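PDB 2BNL: modulator protein RSBR from Bacillus subtilis, which acts in the stressosome as a positive regulator of sigma-B during salt and heat stress, stimulating the RsbT kinase toward RsbS in vitro, and also as a negative regulator. Local coordinates for residues 40-52 with 66-79. Numbering follows the deposited sequence.
Sequences QVYENISKEYIDI and QISELALRAVQIGL
R73 NH1 donates to E48 OE2 in a salt bridge that is short, 2.5 Å, and strongly bent. The carboxylate and guanidinium planes are nearly parallel, 4° apart, yet NH1 meets OE2 from above the carboxylate plane, so the pair is stepped rather than coplanar. A water 2.7 Å from E48 OE1 links that oxygen to Q66 O. The R73 chain runs extended as far as CD and bends at chi3 (141°), which lays the guanidinium among V41, N44, I45 and E48 as a knob in a hole. R73 NH2 gives a weak hydrogen bond to V41 O at 2.8 Å. I45 CG1 sits over the rim of one R73 guanidinium face, 3.4 Å above its plane.

L70 is the second knob, set among I45, E48, Y49 and I52. L70 CD2 is 3.6 Å from I52 CD1 and lies at the edge of the Y49 ring. I45 CD1 meets I77 CD1 tip to tip at 3.8 Å. Y49 OH is hydrogen-bonded to N124 OD1 on helix 109-135. The axes of the two short segments come within 9.9 Å at 157°, close to antiparallel. A Schellman motif with G78 at positive phi follows the second helix. This is a knobs-into-holes helix pair of the nonheme globin fold in the RsbR N-terminal domain.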
loop_
_atom_site.group_PDB
_atom_site.type_symbol
_atom_site.label_atom_id
_atom_site.label_comp_id
_atom_site.label_asym_id
_atom_site.label_seq_id
_atom_site.Cartn_x
_atom_site.Cartn_y
_atom_site.Cartn_z
ATOM N N GLN A 40 -0.979 -25.326 -2.713
ATOM C CA GLN A 40 0.447 -25.216 -2.782
ATOM C C GLN A 40 0.952 -23.927 -3.442
ATOM O O GLN A 40 1.945 -23.430 -3.010
ATOM C CB GLN A 40 1.075 -26.431 -3.449
ATOM C CG GLN A 40 2.546 -26.470 -3.227
ATOM C CD GLN A 40 2.884 -26.815 -1.767
ATOM O OE1 GLN A 40 2.460 -27.832 -1.305
ATOM N NE2 GLN A 40 3.657 -25.947 -1.055
ATOM N N VAL A 41 0.291 -23.421 -4.498
ATOM C CA VAL A 41 0.702 -22.197 -5.136
ATOM C C VAL A 41 0.593 -21.074 -4.115
ATOM O O VAL A 41 1.523 -20.287 -3.939
ATOM C CB VAL A 41 -0.097 -21.897 -6.418
ATOM C CG1 VAL A 41 0.060 -20.556 -6.842
ATOM C CG2 VAL A 41 0.415 -22.813 -7.524
ATOM N N TYR A 42 -0.507 -21.044 -3.384
ATOM C CA TYR A 42 -0.674 -19.917 -2.405
ATOM C C TYR A 42 0.245 -20.064 -1.228
ATOM O O TYR A 42 0.848 -19.025 -0.753
ATOM C CB TYR A 42 -2.159 -19.783 -2.011
ATOM C CG TYR A 42 -3.109 -19.479 -3.154
ATOM C CD1 TYR A 42 -2.933 -18.375 -3.967
ATOM C CD2 TYR A 42 -4.204 -20.282 -3.434
ATOM C CE1 TYR A 42 -3.793 -18.040 -5.017
ATOM C CE2 TYR A 42 -5.051 -19.946 -4.497
ATOM C CZ TYR A 42 -4.829 -18.836 -5.275
ATOM O OH TYR A 42 -5.664 -18.561 -6.330
ATOM N N GLU A 43 0.435 -21.309 -0.760
ATOM C CA GLU A 43 1.430 -21.551 0.274
ATOM C C GLU A 43 2.855 -21.078 -0.125
ATOM O O GLU A 43 3.554 -20.487 0.643
ATOM C CB GLU A 43 1.406 -23.022 0.715
ATOM C CG GLU A 43 2.410 -23.339 1.788
ATOM C CD GLU A 43 2.527 -24.835 2.121
ATOM O OE1 GLU A 43 1.459 -25.452 2.255
ATOM O OE2 GLU A 43 3.684 -25.389 2.139
ATOM N N ASN A 44 3.225 -21.358 -1.341
ATOM C CA ASN A 44 4.523 -21.011 -1.857
ATOM C C ASN A 44 4.705 -19.495 -1.952
ATOM O O ASN A 44 5.772 -18.978 -1.737
ATOM C CB ASN A 44 4.772 -21.669 -3.206
ATOM C CG ASN A 44 5.100 -23.121 -3.121
ATOM O OD1 ASN A 44 5.100 -23.746 -2.072
ATOM N ND2 ASN A 44 5.283 -23.700 -4.271
ATOM N N ILE A 45 3.652 -18.806 -2.324
ATOM C CA ILE A 45 3.647 -17.336 -2.224
ATOM C C ILE A 45 3.839 -16.788 -0.812
ATOM O O ILE A 45 4.677 -15.900 -0.618
ATOM C CB ILE A 45 2.335 -16.715 -2.808
ATOM C CG1 ILE A 45 2.277 -16.945 -4.308
ATOM C CG2 ILE A 45 2.258 -15.245 -2.436
ATOM C CD1 ILE A 45 0.927 -16.812 -4.863
ATOM N N SER A 46 3.112 -17.340 0.164
ATOM C CA SER A 46 3.270 -16.942 1.550
ATOM C C SER A 46 4.657 -17.225 2.037
ATOM O O SER A 46 5.182 -16.425 2.784
ATOM C CB SER A 46 2.245 -17.627 2.413
ATOM O OG SER A 46 1.010 -17.395 1.743
ATOM N N LYS A 47 5.206 -18.380 1.669
ATOM C CA LYS A 47 6.547 -18.748 2.092
ATOM C C LYS A 47 7.609 -17.824 1.462
ATOM O O LYS A 47 8.547 -17.448 2.164
ATOM C CB LYS A 47 6.826 -20.275 1.854
ATOM C CG LYS A 47 8.291 -20.669 2.089
ATOM C CD LYS A 47 8.752 -20.441 3.491
ATOM C CE LYS A 47 10.207 -21.144 3.797
ATOM N NZ LYS A 47 10.933 -20.371 4.824
ATOM N N GLU A 48 7.474 -17.515 0.203
ATOM C CA GLU A 48 8.422 -16.609 -0.522
ATOM C C GLU A 48 8.329 -15.253 0.144
ATOM O O GLU A 48 9.307 -14.549 0.300
ATOM C CB GLU A 48 8.014 -16.361 -1.959
ATOM C CG GLU A 48 8.723 -17.105 -3.091
ATOM C CD GLU A 48 8.265 -16.648 -4.516
ATOM O OE1 GLU A 48 9.136 -16.029 -5.218
ATOM O OE2 GLU A 48 7.057 -16.929 -4.937
ATOM N N TYR A 49 7.129 -14.826 0.478
ATOM C CA TYR A 49 6.972 -13.497 1.217
ATOM C C TYR A 49 7.582 -13.454 2.599
ATOM O O TYR A 49 8.315 -12.518 2.950
ATOM C CB TYR A 49 5.513 -13.195 1.353
ATOM C CG TYR A 49 5.195 -11.848 1.871
ATOM C CD1 TYR A 49 5.486 -10.702 1.133
ATOM C CD2 TYR A 49 4.568 -11.692 3.067
ATOM C CE1 TYR A 49 5.138 -9.426 1.577
ATOM C CE2 TYR A 49 4.230 -10.380 3.532
ATOM C CZ TYR A 49 4.517 -9.267 2.764
ATOM O OH TYR A 49 4.109 -8.039 3.219
ATOM N N ILE A 50 7.309 -14.490 3.404
ATOM C CA ILE A 50 7.952 -14.550 4.704
ATOM C C ILE A 50 9.527 -14.509 4.583
ATOM O O ILE A 50 10.182 -13.893 5.415
ATOM C CB ILE A 50 7.523 -15.802 5.561
ATOM C CG1 ILE A 50 6.037 -15.783 5.870
ATOM C CG2 ILE A 50 8.060 -15.786 7.059
ATOM C CD1 ILE A 50 5.298 -17.227 6.280
ATOM N N ASP A 51 10.070 -15.227 3.622
ATOM C CA ASP A 51 11.513 -15.294 3.384
ATOM C C ASP A 51 12.055 -13.885 3.052
ATOM O O ASP A 51 13.098 -13.541 3.534
ATOM C CB ASP A 51 11.866 -16.193 2.220
ATOM C CG ASP A 51 11.840 -17.677 2.568
ATOM O OD1 ASP A 51 11.538 -18.046 3.709
ATOM O OD2 ASP A 51 12.143 -18.440 1.643
ATOM N N ILE A 52 11.296 -13.109 2.294
ATOM C CA ILE A 52 11.554 -11.652 2.099
ATOM C C ILE A 52 11.590 -10.850 3.392
ATOM O O ILE A 52 12.554 -10.104 3.643
ATOM C CB ILE A 52 10.618 -11.002 1.071
ATOM C CG1 ILE A 52 10.894 -11.562 -0.341
ATOM C CG2 ILE A 52 10.682 -9.491 1.146
ATOM C CD1 ILE A 52 9.685 -11.540 -1.293
ATOM N N GLN A 66 14.793 -11.662 -4.332
ATOM C CA GLN A 66 13.658 -12.399 -3.861
ATOM C C GLN A 66 12.349 -11.630 -4.197
ATOM O O GLN A 66 11.310 -12.253 -4.573
ATOM C CB GLN A 66 13.797 -12.659 -2.403
ATOM C CG GLN A 66 14.918 -13.723 -1.993
ATOM C CD GLN A 66 16.315 -13.119 -1.918
ATOM O OE1 GLN A 66 16.475 -11.906 -2.071
ATOM N NE2 GLN A 66 17.336 -13.980 -1.626
ATOM N N ILE A 67 12.382 -10.300 -3.955
ATOM C CA ILE A 67 11.325 -9.386 -4.305
ATOM C C ILE A 67 10.964 -9.461 -5.762
ATOM O O ILE A 67 9.797 -9.480 -6.136
ATOM C CB ILE A 67 11.615 -7.907 -3.796
ATOM C CG1 ILE A 67 11.459 -7.914 -2.279
ATOM C CG2 ILE A 67 10.556 -6.962 -4.328
ATOM C CD1 ILE A 67 11.849 -6.574 -1.534
ATOM N N SER A 68 11.975 -9.390 -6.584
ATOM C CA SER A 68 11.780 -9.323 -8.010
ATOM C C SER A 68 11.176 -10.643 -8.520
ATOM O O SER A 68 10.249 -10.628 -9.394
ATOM C CB SER A 68 13.134 -9.067 -8.678
ATOM O OG SER A 68 13.130 -9.509 -9.967
ATOM N N GLU A 69 11.697 -11.747 -8.028
ATOM C CA GLU A 69 11.130 -13.063 -8.321
ATOM C C GLU A 69 9.684 -13.250 -7.870
ATOM O O GLU A 69 8.859 -13.852 -8.622
ATOM C CB GLU A 69 11.957 -14.164 -7.732
ATOM C CG GLU A 69 11.693 -15.454 -8.513
ATOM C CD GLU A 69 12.569 -15.706 -9.830
ATOM O OE1 GLU A 69 12.507 -15.013 -10.928
ATOM O OE2 GLU A 69 13.346 -16.723 -9.744
ATOM N N LEU A 70 9.375 -12.818 -6.643
ATOM C CA LEU A 70 8.003 -12.957 -6.186
ATOM C C LEU A 70 7.043 -12.148 -7.089
ATOM O O LEU A 70 5.938 -12.639 -7.424
ATOM C CB LEU A 70 7.834 -12.515 -4.750
ATOM C CG LEU A 70 6.415 -12.450 -4.148
ATOM C CD1 LEU A 70 5.863 -13.749 -4.295
ATOM C CD2 LEU A 70 6.463 -12.164 -2.706
ATOM N N ALA A 71 7.430 -10.915 -7.462
ATOM C CA ALA A 71 6.543 -10.025 -8.228
ATOM C C ALA A 71 6.322 -10.565 -9.625
ATOM O O ALA A 71 5.187 -10.571 -10.139
ATOM C CB ALA A 71 7.135 -8.616 -8.266
ATOM N N LEU A 72 7.389 -11.014 -10.250
ATOM C CA LEU A 72 7.326 -11.623 -11.559
ATOM C C LEU A 72 6.454 -12.864 -11.630
ATOM O O LEU A 72 5.633 -13.030 -12.524
ATOM C CB LEU A 72 8.735 -11.963 -12.044
ATOM C CG LEU A 72 8.926 -12.587 -13.413
ATOM C CD1 LEU A 72 8.368 -11.766 -14.518
ATOM C CD2 LEU A 72 10.338 -13.028 -13.707
ATOM N N ARG A 73 6.566 -13.705 -10.607
ATOM C CA ARG A 73 5.710 -14.899 -10.515
ATOM C C ARG A 73 4.267 -14.474 -10.383
ATOM O O ARG A 73 3.369 -15.064 -11.042
ATOM C CB ARG A 73 6.119 -15.728 -9.279
ATOM C CG ARG A 73 5.548 -17.092 -9.138
ATOM C CD ARG A 73 6.082 -17.755 -7.726
ATOM N NE ARG A 73 4.931 -18.466 -7.200
ATOM C CZ ARG A 73 4.784 -19.125 -6.013
ATOM N NH1 ARG A 73 5.786 -19.121 -5.051
ATOM N NH2 ARG A 73 3.559 -19.767 -5.804
ATOM N N ALA A 74 4.000 -13.508 -9.518
ATOM C CA ALA A 74 2.646 -12.979 -9.395
ATOM C C ALA A 74 1.968 -12.544 -10.732
ATOM O O ALA A 74 0.824 -12.923 -11.060
ATOM C CB ALA A 74 2.535 -11.872 -8.309
ATOM N N VAL A 75 2.686 -11.748 -11.481
ATOM C CA VAL A 75 2.319 -11.406 -12.842
ATOM C C VAL A 75 2.072 -12.649 -13.654
ATOM O O VAL A 75 0.983 -12.742 -14.271
ATOM C CB VAL A 75 3.398 -10.538 -13.509
ATOM C CG1 VAL A 75 3.040 -10.304 -15.065
ATOM C CG2 VAL A 75 3.513 -9.222 -12.753
ATOM N N GLN A 76 3.011 -13.590 -13.658
ATOM C CA GLN A 76 2.951 -14.695 -14.634
ATOM C C GLN A 76 1.795 -15.646 -14.369
ATOM O O GLN A 76 1.279 -16.223 -15.311
ATOM C CB GLN A 76 4.253 -15.428 -14.748
ATOM C CG GLN A 76 5.268 -14.410 -15.308
ATOM C CD GLN A 76 6.605 -14.987 -15.637
ATOM O OE1 GLN A 76 7.361 -14.417 -16.479
ATOM N NE2 GLN A 76 6.936 -16.065 -14.997
ATOM N N ILE A 77 1.434 -15.782 -13.080
ATOM C CA ILE A 77 0.358 -16.664 -12.664
ATOM C C ILE A 77 -0.947 -15.968 -12.760
ATOM O O ILE A 77 -1.904 -16.616 -12.487
ATOM C CB ILE A 77 0.615 -17.399 -11.292
ATOM C CG1 ILE A 77 0.502 -16.395 -10.113
ATOM C CG2 ILE A 77 1.962 -18.243 -11.386
ATOM C CD1 ILE A 77 0.622 -16.945 -8.677
ATOM N N GLY A 78 -1.008 -14.667 -13.121
ATOM C CA GLY A 78 -2.320 -14.022 -13.333
ATOM C C GLY A 78 -2.907 -13.297 -12.107
ATOM O O GLY A 78 -4.082 -12.937 -12.099
ATOM N N LEU A 79 -2.123 -13.081 -11.059
ATOM C CA LEU A 79 -2.591 -12.198 -9.933
ATOM C C LEU A 79 -2.516 -10.753 -10.441
ATOM O O LEU A 79 -1.521 -10.341 -10.971
ATOM C CB LEU A 79 -1.788 -12.358 -8.674
ATOM C CG LEU A 79 -1.619 -13.796 -8.173
ATOM C CD1 LEU A 79 -0.828 -13.595 -6.845
ATOM C CD2 LEU A 79 -2.984 -14.497 -8.009
HETATM O O HOH W 1 11.155 -14.765 -3.994
#